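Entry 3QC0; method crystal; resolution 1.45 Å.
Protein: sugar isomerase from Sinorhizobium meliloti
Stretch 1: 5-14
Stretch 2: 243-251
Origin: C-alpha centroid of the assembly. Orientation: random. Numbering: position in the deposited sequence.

Stretch 1, residues 5-14: EGLSINLATI
Stretch 2 (243-251) GAQEVEIFS

Val247 (chi1 t) forms the apolar centre of the contact, its side chain on the same face of a parallel two-stranded pairing as those of Leu7, Gln245 and Ile9. Leu7 (t, chi2 p) brings CD1 to 3.5 Å from Val247 CG2, and Ile9 (m, m) places CD1 4.0 Å from Val247 CB; both side chains leave the sheet on this face, yet their ends lean back toward the neighbouring strand.

Strands 7-10 and 245-247 run in the same direction, their axes 33° apart and 4.3 Å at closest approach. Leu7 pairs with Gln245, Ser8 with Glu246 and Ile9 with Val247, at CA-CA distances of 5.2, 4.4 and 4.8 Å. The backbone is extended, with phi between -123° and -72° and psi between 112° and 150°, and its hydrogen bonds alternate as a parallel ladder requires: Gln245 N to Gly6 O (2.8 Å), Ser8 N to Gln245 O, Val247 N to Ser8 O and Asn10 N to Val247 O (each 2.9 Å). The last is the most bent, at 140°. Gly6, at phi/psi 79/8, lies just before strand 7-10 and its O accepts the first bond of the ladder; a water bridges its O (2.8 Å) and Gln245 NE2 (3.1 Å).

After Asn10 the first stretch turns into a 3-10 segment, 11-13, where Thr13 N donates to Asn10 O (3.0 Å) and Ala12 N to Asn10 OD1 (2.9 Å). The turn brings Thr13 (m) alongside the second stretch: its OG1 accepts from Ile249 N (3.0 Å) and lies 2.9 Å from Val247 O and 3.1 Å from Asn10 O. Nearby, Ala12 CB meets the edge of the Phe250 ring, 3.4 Å from CE1.

At the polar edge, the CA-to-CB bond of Asn10 (t, chi2 -61°) points toward the second stretch, and its ND2 donates to Glu246 OE2 (2.8 Å, 169°). Glu246 is extended (t, t, chi3 -52°), which carries its carboxylate to this amide.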

# COMPACT_ATOMS: atom_id res chain seq x y z
N GLU A 5 15.49 25.15 -14.02
CA GLU A 5 14.86 24.43 -15.11
C GLU A 5 14.42 23.05 -14.60
O GLU A 5 15.17 22.38 -13.89
CB GLU A 5 15.83 24.19 -16.26
N GLY A 6 13.24 22.64 -15.04
CA GLY A 6 12.67 21.30 -14.75
C GLY A 6 12.03 21.04 -13.39
O GLY A 6 11.77 19.88 -13.08
N LEU A 7 11.86 22.08 -12.58
CA LEU A 7 11.27 21.98 -11.25
C LEU A 7 9.91 22.69 -11.21
O LEU A 7 9.77 23.85 -11.63
CB LEU A 7 12.19 22.58 -10.18
CG LEU A 7 11.75 22.51 -8.72
CD1 LEU A 7 11.48 21.02 -8.31
CD2 LEU A 7 12.76 23.17 -7.80
N SER A 8 8.90 22.02 -10.66
CA SER A 8 7.59 22.57 -10.38
C SER A 8 7.30 22.39 -8.90
O SER A 8 7.76 21.40 -8.30
CB SER A 8 6.54 21.85 -11.25
OG SER A 8 5.25 22.35 -11.01
N ILE A 9 6.53 23.28 -8.30
CA ILE A 9 6.10 23.13 -6.91
C ILE A 9 4.59 22.94 -6.88
O ILE A 9 3.81 23.78 -7.32
CB ILE A 9 6.49 24.35 -6.03
CG1 ILE A 9 8.01 24.58 -6.07
CG2 ILE A 9 5.95 24.19 -4.60
CD1 ILE A 9 8.89 23.54 -5.41
N ASN A 10 4.15 21.77 -6.39
CA ASN A 10 2.75 21.57 -6.08
C ASN A 10 2.51 22.39 -4.82
O ASN A 10 3.23 22.27 -3.84
CB ASN A 10 2.46 20.08 -5.88
CG ASN A 10 1.05 19.80 -5.59
OD1 ASN A 10 0.50 20.28 -4.57
ND2 ASN A 10 0.44 18.90 -6.40
N LEU A 11 1.51 23.28 -4.86
CA LEU A 11 1.35 24.25 -3.80
C LEU A 11 0.87 23.65 -2.49
O LEU A 11 0.88 24.30 -1.47
CB LEU A 11 0.40 25.36 -4.26
CG LEU A 11 0.88 26.12 -5.51
CD1 LEU A 11 0.00 27.39 -5.76
CD2 LEU A 11 2.36 26.49 -5.47
N ALA A 12 0.54 22.36 -2.48
CA ALA A 12 0.32 21.70 -1.19
C ALA A 12 1.57 21.78 -0.33
O ALA A 12 1.49 21.79 0.90
CB ALA A 12 -0.07 20.24 -1.39
N THR A 13 2.72 21.82 -0.96
CA THR A 13 4.01 21.83 -0.26
C THR A 13 4.15 22.99 0.73
O THR A 13 4.78 22.83 1.78
CB THR A 13 5.16 21.82 -1.28
OG1 THR A 13 5.05 20.61 -2.03
CG2 THR A 13 6.56 21.85 -0.64
N ILE A 14 3.51 24.11 0.40
CA ILE A 14 3.54 25.30 1.29
C ILE A 14 2.12 25.79 1.57
O ILE A 14 1.84 27.01 1.67
CB ILE A 14 4.48 26.43 0.71
CG1 ILE A 14 4.16 26.74 -0.74
CG2 ILE A 14 5.98 26.04 0.89
CD1 ILE A 14 4.90 28.02 -1.29
N GLY A 243 9.26 16.26 -18.85
CA GLY A 243 8.61 17.36 -18.14
C GLY A 243 9.16 17.60 -16.75
O GLY A 243 9.96 16.79 -16.20
N ALA A 244 8.69 18.68 -16.13
CA ALA A 244 9.19 19.10 -14.86
C ALA A 244 8.80 18.09 -13.78
O ALA A 244 7.78 17.40 -13.87
CB ALA A 244 8.66 20.47 -14.48
N GLN A 245 9.64 18.03 -12.76
CA GLN A 245 9.36 17.21 -11.60
C GLN A 245 8.64 18.11 -10.62
O GLN A 245 9.15 19.19 -10.30
CB GLN A 245 10.66 16.67 -11.00
CG GLN A 245 11.41 15.77 -11.95
CD GLN A 245 12.74 15.30 -11.38
OE1 GLN A 245 12.78 14.72 -10.30
NE2 GLN A 245 13.82 15.55 -12.09
N GLU A 246 7.47 17.66 -10.15
CA GLU A 246 6.58 18.45 -9.33
C GLU A 246 6.67 18.03 -7.87
O GLU A 246 6.33 16.87 -7.52
CB GLU A 246 5.15 18.25 -9.87
CG GLU A 246 4.08 18.98 -9.09
CD GLU A 246 2.70 18.61 -9.56
OE1 GLU A 246 2.45 18.69 -10.79
OE2 GLU A 246 1.88 18.23 -8.72
N VAL A 247 7.19 18.90 -7.02
CA VAL A 247 7.34 18.64 -5.60
C VAL A 247 6.03 18.74 -4.86
O VAL A 247 5.41 19.78 -4.76
CB VAL A 247 8.34 19.57 -4.94
CG1 VAL A 247 8.41 19.28 -3.43
CG2 VAL A 247 9.70 19.47 -5.68
N GLU A 248 5.61 17.61 -4.33
CA GLU A 248 4.34 17.52 -3.63
C GLU A 248 4.57 16.85 -2.29
O GLU A 248 4.72 15.64 -2.17
CB GLU A 248 3.31 16.74 -4.46
CG GLU A 248 1.94 16.68 -3.82
CD GLU A 248 0.96 15.89 -4.61
OE1 GLU A 248 1.38 14.97 -5.29
OE2 GLU A 248 -0.23 16.24 -4.59
N ILE A 249 4.67 17.69 -1.26
CA ILE A 249 4.94 17.27 0.11
C ILE A 249 3.80 17.70 1.03
O ILE A 249 3.46 18.87 1.11
CB ILE A 249 6.27 17.87 0.63
CG1 ILE A 249 7.44 17.39 -0.23
CG2 ILE A 249 6.49 17.49 2.12
CD1 ILE A 249 8.79 18.11 -0.04
N PHE A 250 3.23 16.74 1.74
CA PHE A 250 2.29 16.96 2.84
C PHE A 250 3.05 16.64 4.13
O PHE A 250 3.38 15.47 4.35
CB PHE A 250 1.03 16.07 2.75
CG PHE A 250 0.36 15.99 1.39
CD1 PHE A 250 0.43 17.01 0.47
CD2 PHE A 250 -0.41 14.89 1.08
CE1 PHE A 250 -0.21 16.89 -0.78
CE2 PHE A 250 -1.05 14.78 -0.15
CZ PHE A 250 -0.92 15.78 -1.10
N SER A 251 3.37 17.63 4.95
CA SER A 251 4.21 17.41 6.14
C SER A 251 3.74 18.25 7.32
O SER A 251 4.25 19.35 7.57
CB SER A 251 5.68 17.68 5.84
OG SER A 251 6.51 17.48 6.99
O HOH W 1 13.24 17.79 -14.17